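Local coordinates for DUF3829 family protein (Bacteroides vulgatus, PDB 4YJW) that is of unknown function but folds as an elongated all-alpha bundle and is probably exported as a lipoprotein of the cell envelope, at residues 15-19 and 155-159; 28-33 and 89-93; 43-47 and 103-107; 54-60 and 97-103. One frame throughout, in Å; residues are numbered along the deposited sequence. Where two conformers were deposited one is given.

Contact 1. Residues 15-19 and 155-159; sequences ANEVM and AKITL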
loop_
_atom_site.group_PDB
_atom_site.type_symbol
_atom_site.label_atom_id
_atom_site.label_comp_id
_atom_site.label_asym_id
_atom_site.label_seq_id
_atom_site.Cartn_x
_atom_site.Cartn_y
_atom_site.Cartn_z
ATOM N N ALA A 15 -18.399 2.203 18.149
ATOM C CA ALA A 15 -18.368 3.352 17.248
ATOM C C ALA A 15 -17.102 4.176 17.467
ATOM O O ALA A 15 -16.516 4.645 16.493
ATOM C CB ALA A 15 -19.605 4.215 17.440
ATOM N N ASN A 16 -16.648 4.321 18.736
ATOM C CA ASN A 16 -15.414 5.053 19.018
ATOM C C ASN A 16 -14.218 4.328 18.427
ATOM O O ASN A 16 -13.283 4.983 17.959
ATOM C CB ASN A 16 -15.218 5.258 20.516
ATOM C CG ASN A 16 -16.075 6.360 21.080
ATOM O OD1 ASN A 16 -16.270 7.417 20.452
ATOM N ND2 ASN A 16 -16.583 6.145 22.293
ATOM N N GLU A 17 -14.247 2.984 18.435
ATOM C CA GLU A 17 -13.162 2.178 17.864
ATOM C C GLU A 17 -13.189 2.295 16.348
ATOM O O GLU A 17 -12.132 2.354 15.731
ATOM C CB GLU A 17 -13.225 0.697 18.303
ATOM C CG GLU A 17 -13.002 0.486 19.802
ATOM C CD GLU A 17 -11.705 1.070 20.340
ATOM O OE1 GLU A 17 -10.626 0.757 19.784
ATOM O OE2 GLU A 17 -11.781 1.900 21.275
ATOM N N VAL A 18 -14.388 2.339 15.734
ATOM C CA VAL A 18 -14.476 2.530 14.276
ATOM C C VAL A 18 -13.802 3.866 13.905
ATOM O O VAL A 18 -13.010 3.901 12.962
ATOM C CB VAL A 18 -15.949 2.467 13.776
ATOM C CG1 VAL A 18 -16.061 2.896 12.308
ATOM C CG2 VAL A 18 -16.522 1.062 13.966
HETATM N N MSE A 19 -14.071 4.944 14.671
HETATM C CA MSE A 19 -13.462 6.262 14.398
HETATM C C MSE A 19 -11.925 6.204 14.511
HETATM O O MSE A 19 -11.224 6.808 13.696
HETATM C CB MSE A 19 -14.028 7.348 15.345
HETATM C CG MSE A 19 -15.528 7.607 15.167
HETATM SE SE MSE A 19 -16.092 7.807 13.301
HETATM C CE MSE A 19 -14.991 9.311 12.763
ATOM N N ALA A 155 -21.110 4.994 12.486
ATOM C CA ALA A 155 -20.466 5.297 13.769
ATOM C C ALA A 155 -20.823 6.717 14.216
ATOM O O ALA A 155 -21.090 6.947 15.399
ATOM C CB ALA A 155 -18.949 5.134 13.655
ATOM N N LYS A 156 -20.866 7.662 13.266
ATOM C CA LYS A 156 -21.245 9.047 13.554
ATOM C C LYS A 156 -22.702 9.096 14.062
ATOM O O LYS A 156 -22.979 9.808 15.033
ATOM C CB LYS A 156 -21.042 9.935 12.324
ATOM C CG LYS A 156 -19.570 10.224 12.040
ATOM C CD LYS A 156 -19.417 11.118 10.820
ATOM C CE LYS A 156 -17.981 11.276 10.404
ATOM N NZ LYS A 156 -17.857 12.171 9.226
ATOM N N ILE A 157 -23.600 8.260 13.484
ATOM C CA ILE A 157 -24.999 8.148 13.939
ATOM C C ILE A 157 -25.023 7.723 15.421
ATOM O O ILE A 157 -25.694 8.370 16.229
ATOM C CB ILE A 157 -25.819 7.157 13.059
ATOM C CG1 ILE A 157 -26.056 7.718 11.638
ATOM C CG2 ILE A 157 -27.145 6.745 13.747
ATOM C CD1 ILE A 157 -26.480 6.653 10.608
ATOM N N THR A 158 -24.282 6.651 15.772
ATOM C CA THR A 158 -24.226 6.131 17.140
ATOM C C THR A 158 -23.671 7.192 18.100
ATOM O O THR A 158 -24.207 7.334 19.201
ATOM C CB THR A 158 -23.411 4.822 17.192
ATOM O OG1 THR A 158 -23.964 3.889 16.256
ATOM C CG2 THR A 158 -23.402 4.181 18.574
ATOM N N LEU A 159 -22.671 7.981 17.660
ATOM C CA LEU A 159 -22.002 8.973 18.516
ATOM C C LEU A 159 -22.671 10.364 18.579
ATOM O O LEU A 159 -22.199 11.207 19.350
ATOM C CB LEU A 159 -20.527 9.137 18.116
ATOM C CG LEU A 159 -19.648 7.915 18.338
ATOM C CD1 LEU A 159 -18.276 8.114 17.715
ATOM C CD2 LEU A 159 -19.546 7.553 19.822
#

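Contact 2. Residues 28-33 and 89-93; sequences ILKDLV and YGRLF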
loop_
_atom_site.group_PDB
_atom_site.type_symbol
_atom_site.label_atom_id
_atom_site.label_comp_id
_atom_site.label_asym_id
_atom_site.label_seq_id
_atom_site.Cartn_x
_atom_site.Cartn_y
_atom_site.Cartn_z
ATOM N N ILE A 28 -2.220 6.359 7.762
ATOM C CA ILE A 28 -1.342 5.305 7.259
ATOM C C ILE A 28 -1.433 5.197 5.701
ATOM O O ILE A 28 -0.392 5.131 5.042
ATOM C CB ILE A 28 -1.608 3.965 8.013
ATOM C CG1 ILE A 28 -0.302 3.167 8.177
ATOM C CG2 ILE A 28 -2.740 3.126 7.437
ATOM C CD1 ILE A 28 -0.351 1.901 9.022
ATOM N N LEU A 29 -2.635 5.321 5.124
ATOM C CA LEU A 29 -2.784 5.167 3.672
ATOM C C LEU A 29 -2.200 6.370 2.901
ATOM O O LEU A 29 -1.704 6.182 1.792
ATOM C CB LEU A 29 -4.243 4.880 3.274
ATOM C CG LEU A 29 -4.789 3.494 3.726
ATOM C CD1 LEU A 29 -6.300 3.409 3.572
ATOM C CD2 LEU A 29 -4.141 2.363 2.963
ATOM N N LYS A 30 -2.194 7.558 3.510
ATOM C CA LYS A 30 -1.589 8.746 2.916
ATOM C C LYS A 30 -0.054 8.560 2.803
ATOM O O LYS A 30 0.531 8.874 1.764
ATOM C CB LYS A 30 -1.913 9.989 3.754
ATOM C CG LYS A 30 -1.403 11.281 3.111
ATOM C CD LYS A 30 -1.223 12.375 4.149
ATOM C CE LYS A 30 -0.465 13.561 3.589
ATOM N NZ LYS A 30 -1.342 14.455 2.786
ATOM N N ASP A 31 0.584 8.047 3.859
ATOM C CA ASP A 31 2.046 7.887 3.833
ATOM C C ASP A 31 2.524 6.603 3.166
ATOM O O ASP A 31 3.644 6.589 2.639
ATOM C CB ASP A 31 2.618 7.968 5.252
ATOM C CG ASP A 31 2.386 9.299 5.953
ATOM O OD1 ASP A 31 2.526 10.358 5.289
ATOM O OD2 ASP A 31 2.093 9.284 7.167
ATOM N N LEU A 32 1.713 5.531 3.182
ATOM C CA LEU A 32 2.117 4.259 2.596
ATOM C C LEU A 32 2.028 4.270 1.065
ATOM O O LEU A 32 2.924 3.743 0.412
ATOM C CB LEU A 32 1.242 3.139 3.169
ATOM C CG LEU A 32 1.688 1.721 2.928
ATOM C CD1 LEU A 32 2.796 1.329 3.878
ATOM C CD2 LEU A 32 0.514 0.775 3.054
ATOM N N VAL A 33 0.946 4.836 0.511
ATOM C CA VAL A 33 0.707 4.875 -0.931
ATOM C C VAL A 33 0.906 6.310 -1.407
ATOM O O VAL A 33 0.006 7.164 -1.341
ATOM C CB VAL A 33 -0.681 4.283 -1.312
ATOM C CG1 VAL A 33 -0.889 4.271 -2.833
ATOM C CG2 VAL A 33 -0.850 2.873 -0.747
ATOM N N TYR A 89 -5.602 -4.951 3.395
ATOM C CA TYR A 89 -4.406 -4.417 4.043
ATOM C C TYR A 89 -3.226 -5.388 3.904
ATOM O O TYR A 89 -2.117 -4.947 3.621
ATOM C CB TYR A 89 -4.672 -4.098 5.524
ATOM C CG TYR A 89 -5.036 -2.652 5.775
ATOM C CD1 TYR A 89 -4.142 -1.627 5.483
ATOM C CD2 TYR A 89 -6.250 -2.310 6.373
ATOM C CE1 TYR A 89 -4.455 -0.294 5.750
ATOM C CE2 TYR A 89 -6.575 -0.975 6.648
ATOM C CZ TYR A 89 -5.662 0.025 6.351
ATOM O OH TYR A 89 -5.927 1.335 6.653
ATOM N N GLY A 90 -3.483 -6.693 4.069
ATOM C CA GLY A 90 -2.450 -7.721 3.916
ATOM C C GLY A 90 -1.818 -7.679 2.533
ATOM O O GLY A 90 -0.586 -7.648 2.406
ATOM N N ARG A 91 -2.662 -7.584 1.497
ATOM C CA ARG A 91 -2.232 -7.493 0.106
ATOM C C ARG A 91 -1.527 -6.174 -0.152
ATOM O O ARG A 91 -0.511 -6.163 -0.848
ATOM C CB ARG A 91 -3.416 -7.644 -0.856
ATOM C CG ARG A 91 -4.007 -9.051 -0.839
ATOM C CD ARG A 91 -5.229 -9.168 -1.724
ATOM N NE ARG A 91 -5.844 -10.495 -1.621
ATOM C CZ ARG A 91 -5.527 -11.538 -2.386
ATOM N NH1 ARG A 91 -4.598 -11.423 -3.329
ATOM N NH2 ARG A 91 -6.133 -12.704 -2.210
ATOM N N LEU A 92 -2.025 -5.077 0.454
ATOM C CA LEU A 92 -1.398 -3.757 0.299
ATOM C C LEU A 92 0.018 -3.733 0.912
ATOM O O LEU A 92 0.946 -3.256 0.241
ATOM C CB LEU A 92 -2.286 -2.654 0.897
ATOM C CG LEU A 92 -1.785 -1.210 0.746
ATOM C CD1 LEU A 92 -1.675 -0.800 -0.729
ATOM C CD2 LEU A 92 -2.729 -0.266 1.422
ATOM N N PHE A 93 0.207 -4.266 2.141
ATOM C CA PHE A 93 1.537 -4.310 2.769
ATOM C C PHE A 93 2.525 -5.182 1.967
ATOM O O PHE A 93 3.688 -4.788 1.814
ATOM C CB PHE A 93 1.468 -4.778 4.219
ATOM C CG PHE A 93 0.769 -3.768 5.093
ATOM C CD1 PHE A 93 1.130 -2.430 5.064
ATOM C CD2 PHE A 93 -0.216 -4.165 5.991
ATOM C CE1 PHE A 93 0.479 -1.496 5.878
ATOM C CE2 PHE A 93 -0.874 -3.224 6.794
ATOM C CZ PHE A 93 -0.543 -1.894 6.709
#

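Contact 3. Residues 43-47 and 103-107; sequences GYLDQ and YKTYR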
loop_
_atom_site.group_PDB
_atom_site.type_symbol
_atom_site.label_atom_id
_atom_site.label_comp_id
_atom_site.label_asym_id
_atom_site.label_seq_id
_atom_site.Cartn_x
_atom_site.Cartn_y
_atom_site.Cartn_z
ATOM N N GLY A 43 8.860 5.694 -13.861
ATOM C CA GLY A 43 9.698 6.422 -14.816
ATOM C C GLY A 43 11.156 5.973 -14.751
ATOM O O GLY A 43 11.805 5.826 -15.796
ATOM N N TYR A 44 11.654 5.634 -13.539
ATOM C CA TYR A 44 13.036 5.176 -13.348
ATOM C C TYR A 44 13.245 3.788 -13.959
ATOM O O TYR A 44 14.381 3.419 -14.232
ATOM C CB TYR A 44 13.442 5.163 -11.859
ATOM C CG TYR A 44 13.388 6.521 -11.197
ATOM C CD1 TYR A 44 13.713 7.680 -11.906
ATOM C CD2 TYR A 44 13.063 6.648 -9.853
ATOM C CE1 TYR A 44 13.645 8.941 -11.307
ATOM C CE2 TYR A 44 13.005 7.905 -9.237
ATOM C CZ TYR A 44 13.302 9.046 -9.968
ATOM O OH TYR A 44 13.240 10.305 -9.386
ATOM N N LEU A 45 12.146 3.048 -14.216
ATOM C CA LEU A 45 12.218 1.721 -14.840
ATOM C C LEU A 45 12.253 1.810 -16.375
ATOM O O LEU A 45 12.435 0.778 -17.058
ATOM C CB LEU A 45 11.009 0.879 -14.392
ATOM C CG LEU A 45 10.936 0.520 -12.919
ATOM C CD1 LEU A 45 9.515 0.079 -12.577
ATOM C CD2 LEU A 45 11.887 -0.626 -12.576
ATOM N N ASP A 46 12.101 3.034 -16.931
ATOM C CA ASP A 46 12.086 3.208 -18.386
ATOM C C ASP A 46 13.378 2.741 -19.052
ATOM O O ASP A 46 14.474 2.924 -18.531
ATOM C CB ASP A 46 11.820 4.672 -18.776
ATOM C CG ASP A 46 11.513 4.797 -20.255
ATOM O OD1 ASP A 46 10.438 4.329 -20.676
ATOM O OD2 ASP A 46 12.399 5.247 -21.004
ATOM N N GLN A 47 13.225 2.122 -20.217
ATOM C CA GLN A 47 14.303 1.556 -21.024
ATOM C C GLN A 47 15.363 2.601 -21.424
ATOM O O GLN A 47 16.513 2.240 -21.649
ATOM C CB GLN A 47 13.687 0.941 -22.304
ATOM C CG GLN A 47 12.787 -0.294 -22.038
ATOM C CD GLN A 47 11.319 -0.021 -21.747
ATOM O OE1 GLN A 47 10.917 1.061 -21.285
ATOM N NE2 GLN A 47 10.487 -1.051 -21.890
ATOM N N TYR A 103 12.219 -2.537 -7.304
ATOM C CA TYR A 103 12.983 -1.396 -7.845
ATOM C C TYR A 103 14.431 -1.437 -7.318
ATOM O O TYR A 103 15.367 -1.199 -8.078
ATOM C CB TYR A 103 12.334 -0.041 -7.523
ATOM C CG TYR A 103 13.183 1.111 -8.022
ATOM C CD1 TYR A 103 13.417 1.288 -9.389
ATOM C CD2 TYR A 103 13.924 1.889 -7.132
ATOM C CE1 TYR A 103 14.321 2.239 -9.857
ATOM C CE2 TYR A 103 14.806 2.877 -7.592
ATOM C CZ TYR A 103 15.004 3.043 -8.956
ATOM O OH TYR A 103 15.894 3.985 -9.414
ATOM N N LYS A 104 14.618 -1.756 -6.037
ATOM C CA LYS A 104 15.994 -1.882 -5.492
ATOM C C LYS A 104 16.776 -2.956 -6.294
ATOM O O LYS A 104 17.872 -2.692 -6.765
ATOM C CB LYS A 104 15.940 -2.224 -3.991
ATOM C CG LYS A 104 17.323 -2.566 -3.417
ATOM C CD LYS A 104 17.253 -2.810 -1.894
ATOM C CE LYS A 104 18.546 -3.414 -1.406
ATOM N NZ LYS A 104 18.518 -3.616 0.068
ATOM N N THR A 105 16.185 -4.139 -6.483
ATOM C CA THR A 105 16.783 -5.236 -7.265
ATOM C C THR A 105 17.135 -4.750 -8.661
ATOM O O THR A 105 18.251 -4.973 -9.127
ATOM C CB THR A 105 15.816 -6.415 -7.332
ATOM O OG1 THR A 105 15.594 -6.844 -6.004
ATOM C CG2 THR A 105 16.368 -7.588 -8.142
ATOM N N TYR A 106 16.158 -4.135 -9.333
ATOM C CA TYR A 106 16.313 -3.603 -10.683
ATOM C C TYR A 106 17.505 -2.654 -10.750
ATOM O O TYR A 106 18.339 -2.812 -11.626
ATOM C CB TYR A 106 15.021 -2.875 -11.113
ATOM C CG TYR A 106 15.127 -2.225 -12.478
ATOM C CD1 TYR A 106 14.788 -2.928 -13.637
ATOM C CD2 TYR A 106 15.502 -0.889 -12.609
ATOM C CE1 TYR A 106 14.862 -2.325 -14.895
ATOM C CE2 TYR A 106 15.595 -0.281 -13.865
ATOM C CZ TYR A 106 15.261 -1.002 -15.000
ATOM O OH TYR A 106 15.364 -0.408 -16.242
ATOM N N ARG A 107 17.558 -1.643 -9.864
ATOM C CA ARG A 107 18.656 -0.660 -9.899
ATOM C C ARG A 107 20.046 -1.327 -9.751
ATOM O O ARG A 107 20.953 -1.015 -10.531
ATOM C CB ARG A 107 18.450 0.397 -8.814
ATOM C CG ARG A 107 19.626 1.389 -8.705
ATOM C CD ARG A 107 19.328 2.465 -7.667
ATOM N NE ARG A 107 20.514 3.293 -7.426
ATOM C CZ ARG A 107 21.488 2.972 -6.579
ATOM N NH1 ARG A 107 21.428 1.840 -5.883
ATOM N NH2 ARG A 107 22.529 3.777 -6.423
HETATM O O HOH W 1 15.578 2.167 -16.250
#

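Contact 4. Residues 54-60 and 97-103; sequences LPVVSQP and SAFYENY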
loop_
_atom_site.group_PDB
_atom_site.type_symbol
_atom_site.label_atom_id
_atom_site.label_comp_id
_atom_site.label_asym_id
_atom_site.label_seq_id
_atom_site.Cartn_x
_atom_site.Cartn_y
_atom_site.Cartn_z
ATOM N N LEU A 54 20.000 6.121 -12.167
ATOM C CA LEU A 54 18.953 5.498 -11.345
ATOM C C LEU A 54 19.131 5.849 -9.862
ATOM O O LEU A 54 20.156 5.507 -9.269
ATOM C CB LEU A 54 18.912 3.964 -11.535
ATOM C CG LEU A 54 18.742 3.462 -12.969
ATOM C CD1 LEU A 54 18.913 1.939 -13.046
ATOM C CD2 LEU A 54 17.399 3.885 -13.555
ATOM N N PRO A 55 18.182 6.567 -9.231
ATOM C CA PRO A 55 18.402 6.938 -7.831
ATOM C C PRO A 55 17.880 5.895 -6.851
ATOM O O PRO A 55 17.043 5.072 -7.204
ATOM C CB PRO A 55 17.627 8.249 -7.701
ATOM C CG PRO A 55 16.463 8.084 -8.639
ATOM C CD PRO A 55 16.915 7.140 -9.756
ATOM N N VAL A 56 18.336 5.965 -5.602
ATOM C CA VAL A 56 17.792 5.092 -4.553
ATOM C C VAL A 56 16.407 5.651 -4.197
ATOM O O VAL A 56 16.256 6.867 -4.023
ATOM C CB VAL A 56 18.720 5.043 -3.305
ATOM C CG1 VAL A 56 18.020 4.383 -2.106
ATOM C CG2 VAL A 56 20.022 4.324 -3.628
ATOM N N VAL A 57 15.408 4.781 -4.088
ATOM C CA VAL A 57 14.055 5.196 -3.669
ATOM C C VAL A 57 13.664 4.257 -2.541
ATOM O O VAL A 57 13.341 3.110 -2.807
ATOM C CB VAL A 57 13.007 5.227 -4.814
ATOM C CG1 VAL A 57 11.680 5.735 -4.253
ATOM C CG2 VAL A 57 13.486 6.160 -5.951
ATOM N N SER A 58 13.719 4.739 -1.307
ATOM C CA SER A 58 13.445 3.918 -0.122
ATOM C C SER A 58 11.960 3.681 0.099
ATOM O O SER A 58 11.143 4.559 -0.178
ATOM C CB SER A 58 14.040 4.576 1.121
ATOM O OG SER A 58 15.431 4.803 0.965
ATOM N N GLN A 59 11.614 2.489 0.632
ATOM C CA GLN A 59 10.224 2.188 0.959
ATOM C C GLN A 59 9.790 3.078 2.115
ATOM O O GLN A 59 10.537 3.155 3.085
ATOM C CB GLN A 59 10.116 0.717 1.400
ATOM C CG GLN A 59 8.697 0.264 1.694
ATOM C CD GLN A 59 8.702 -1.135 2.243
ATOM O OE1 GLN A 59 9.486 -1.984 1.832
ATOM N NE2 GLN A 59 7.878 -1.375 3.233
ATOM N N PRO A 60 8.610 3.721 2.068
ATOM C CA PRO A 60 8.154 4.496 3.243
ATOM C C PRO A 60 7.933 3.559 4.430
ATOM O O PRO A 60 7.490 2.437 4.229
ATOM C CB PRO A 60 6.844 5.151 2.761
ATOM C CG PRO A 60 6.411 4.377 1.591
ATOM C CD PRO A 60 7.623 3.750 0.972
ATOM N N SER A 97 5.863 -3.762 -0.243
ATOM C CA SER A 97 7.185 -4.368 -0.077
ATOM C C SER A 97 7.751 -4.794 -1.436
ATOM O O SER A 97 8.865 -4.401 -1.788
ATOM C CB SER A 97 7.091 -5.570 0.858
ATOM O OG SER A 97 8.384 -6.117 1.062
ATOM N N ALA A 98 6.935 -5.480 -2.229
ATOM C CA ALA A 98 7.347 -5.968 -3.546
ATOM C C ALA A 98 7.704 -4.806 -4.467
ATOM O O ALA A 98 8.705 -4.904 -5.180
ATOM C CB ALA A 98 6.236 -6.801 -4.168
ATOM N N PHE A 99 6.871 -3.741 -4.495
ATOM C CA PHE A 99 7.089 -2.601 -5.384
ATOM C C PHE A 99 8.453 -1.951 -5.140
ATOM O O PHE A 99 9.218 -1.741 -6.094
ATOM C CB PHE A 99 5.957 -1.562 -5.239
ATOM C CG PHE A 99 6.061 -0.458 -6.271
ATOM C CD1 PHE A 99 5.620 -0.661 -7.579
ATOM C CD2 PHE A 99 6.629 0.778 -5.941
ATOM C CE1 PHE A 99 5.701 0.378 -8.529
ATOM C CE2 PHE A 99 6.747 1.797 -6.898
ATOM C CZ PHE A 99 6.254 1.597 -8.180
ATOM N N TYR A 100 8.777 -1.660 -3.879
ATOM C CA TYR A 100 10.052 -0.994 -3.570
ATOM C C TYR A 100 11.222 -1.951 -3.598
ATOM O O TYR A 100 12.289 -1.563 -4.068
ATOM C CB TYR A 100 9.956 -0.261 -2.225
ATOM C CG TYR A 100 9.110 0.985 -2.333
ATOM C CD1 TYR A 100 7.734 0.933 -2.131
ATOM C CD2 TYR A 100 9.678 2.214 -2.669
ATOM C CE1 TYR A 100 6.943 2.063 -2.241
ATOM C CE2 TYR A 100 8.894 3.366 -2.768
ATOM C CZ TYR A 100 7.527 3.285 -2.535
ATOM O OH TYR A 100 6.732 4.393 -2.603
ATOM N N GLU A 101 11.038 -3.218 -3.180
ATOM C CA GLU A 101 12.141 -4.191 -3.259
ATOM C C GLU A 101 12.488 -4.513 -4.728
ATOM O O GLU A 101 13.670 -4.678 -5.044
ATOM C CB GLU A 101 11.819 -5.487 -2.495
ATOM C CG GLU A 101 11.954 -5.315 -0.974
ATOM C CD GLU A 101 13.334 -4.952 -0.437
ATOM O OE1 GLU A 101 14.343 -5.442 -0.990
ATOM O OE2 GLU A 101 13.407 -4.207 0.564
ATOM N N ASN A 102 11.459 -4.651 -5.610
ATOM C CA ASN A 102 11.696 -4.922 -7.041
ATOM C C ASN A 102 12.518 -3.797 -7.658
ATOM O O ASN A 102 13.414 -4.078 -8.451
ATOM C CB ASN A 102 10.379 -5.084 -7.815
ATOM C CG ASN A 102 9.688 -6.399 -7.607
ATOM O OD1 ASN A 102 10.276 -7.371 -7.121
ATOM N ND2 ASN A 102 8.395 -6.455 -7.952
ATOM N N TYR A 103 12.219 -2.537 -7.304
ATOM C CA TYR A 103 12.983 -1.396 -7.845
ATOM C C TYR A 103 14.431 -1.437 -7.318
ATOM O O TYR A 103 15.367 -1.199 -8.078
ATOM C CB TYR A 103 12.334 -0.041 -7.523
ATOM C CG TYR A 103 13.183 1.111 -8.022
ATOM C CD1 TYR A 103 13.417 1.288 -9.389
ATOM C CD2 TYR A 103 13.924 1.889 -7.132
ATOM C CE1 TYR A 103 14.321 2.239 -9.857
ATOM C CE2 TYR A 103 14.806 2.877 -7.592
ATOM C CZ TYR A 103 15.004 3.043 -8.956
ATOM O OH TYR A 103 15.894 3.985 -9.414
HETATM O O HOH W 2 13.754 0.584 -3.400
HETATM O O HOH W 3 9.536 -4.489 2.941
HETATM O O HOH W 4 12.438 -1.874 1.372
#

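Contact 1. Residues 15-19 and 155-159
Ala155 sets the spacing of this helix pair. Its CA lies 4.5 Å from the CA of Ala15, and the two methyls face each other with Ala15 CB and Ala155 CB 3.9 Å apart. The same Ala155 CB also receives Val18 CG1 at 3.9 Å and the selenium of selenomethionine Met19 (SE) at 3.9 Å, so one small residue forms a seat for three side chains. One position on, Lys156 contributes only its aliphatic part, with CE 4.3 Å from Met19 CE. Thr158 places CB 3.9 Å from Ala15 CB, while its OG1 bonds back to Gly154 O within its own helix. Leu159 closes the patch: CG is 3.8 Å from Ala15 CB, CD1 3.8 Å from Met19 CG, and CD2 3.3 Å from Asn16 OD1. The segment axes approach to 9.1 Å at 134°, roughly antiparallel but splayed. This is close, alanine-mediated helix-helix packing, here joining helices 10-32 and 121-159 near both chain termini of an all-alpha bundle.

Contact 2. Residues 28-33 and 89-93
This is core packing of a helical bundle between two segments that run nearly parallel, at 24°. Their axes come no closer than 12.8 Å and the nearest CA atoms, Leu32 and Phe93, are 8.6 Å apart, so the backbones stand well back and large side chains fill the gap. The main bump is Leu92. It projects into a hollow lined by Leu29, Leu32 and Val33, with its CD2 3.8 Å from Leu32 CD2 and its CD1 3.8 Å from Val33 CG2. In return, Leu32 CD2 wedges between Leu92 and Phe93, reaching Phe93 CE1 at 3.6 Å. Ile28 CD1 meets the edge of the same Phe93 ring more loosely, 4.4 Å from CZ. Tyr89 extends across the gap until its OH lies 3.7 Å from both Ile28 CG2 and Leu29 CD1; that hydroxyl is hydrogen-bonded to Ser25, which gives its polar end a partner in this apolar setting. Thr67 of helix 64-71 touches Ile28 and Phe93, while Ile144 of helix 121-159 touches Leu29 and Tyr89. The tightest fit belongs to Leu29, whose CD2 touches Leu92 CD2 at 3.4 Å and Tyr89 CE1 at 3.9 Å.

Contact 3. Residues 43-47 and 103-107
Tyr103 and Tyr106 share a chi1 near 177° (t), and three residues apart on one helix they present two rings to the 43-47 segment. Leu45, in its m,t rotamer, answers both with one methyl. Its CA-to-CB bond points sideways, yet CD2 ends 3.6 Å from the centroid of the Tyr106 ring and 14° off the ring normal, a CH-pi contact over the face; the same CD2 approaches the edge of Tyr103, 4.0 Å from CD1. Tyr44, with chi1 at -61° (m), sets its CB 3.7 Å from Tyr103 CE1. A water ties the polar rim together: it donates to Tyr44 O (2.7 Å) and Asp46 O (2.6 Å) and accepts from Tyr106 OH (2.6 Å). Tyr106 OH is also bonded to Arg127 of helix 121-159, whose NE binds Leu45 O, and Tyr103 OH is bonded to Pro55 O. The contact thus fastens the chain leaving helix 35-44 to helix 79-111, with helix 121-159 beside Leu45 and Tyr106 and the 54-57 loop against Tyr44 and Tyr103.

Contact 4. Residues 54-60 and 97-103
The ring of Tyr100 is the apolar centre, and the irregular 54-60 segment lies across it. Two CH-pi contacts cover one face: Gln59 CA stands 3.9 Å from the centroid of the Tyr100 ring, 23° off its normal, and Pro60 CD 3.8 Å from that centroid, 24° off. Val57 fills the space between the two tyrosines, with CG1 3.9 Å from Tyr100 CE2 and CG2 3.9 Å from Tyr103 CE2. Beyond this core, Tyr103 OH donates a 2.7 Å hydrogen bond to Pro55 O, the direct polar link between the segments. Waters add three bridges: one donates to Val57 O and Tyr100 O (2.6 and 2.7 Å), another joins Gln59 OE1 to Ser97 OG (2.7 Å each), and a third donates to Gln59 OE1 and Glu101 OE2 (3.0 and 2.7 Å). The loop therefore lies along helix 79-111 on its way from helix 35-44 to helix 64-71; helix 35-44 borders it too, through Val41 against Val57 and Glu37, which hydrogen-bonds Tyr100 OH.

How the contacts relate
Helix 79-111 carries one side of contacts 2, 3 and 4, which follow one another along it. Contact 2 lies about 3 Å from the chain centre, whereas contacts 1 and 3 are on opposite sides of it, their centres about 44 Å apart. Contact 1 shares helix 10-32 with contact 2, but their nearest atoms remain about 10 Å apart. Contacts 3 and 4, with centres about 9 Å apart, are continuous: Tyr103 belongs to both, and Arg107 NE lies 2.9 Å from Leu54 O, a probable hydrogen bond. Contact 4 also reaches contact 2, where Asp31 O packs 3.5 Å from Pro60 CB. No active site or ligand is known to relate them to.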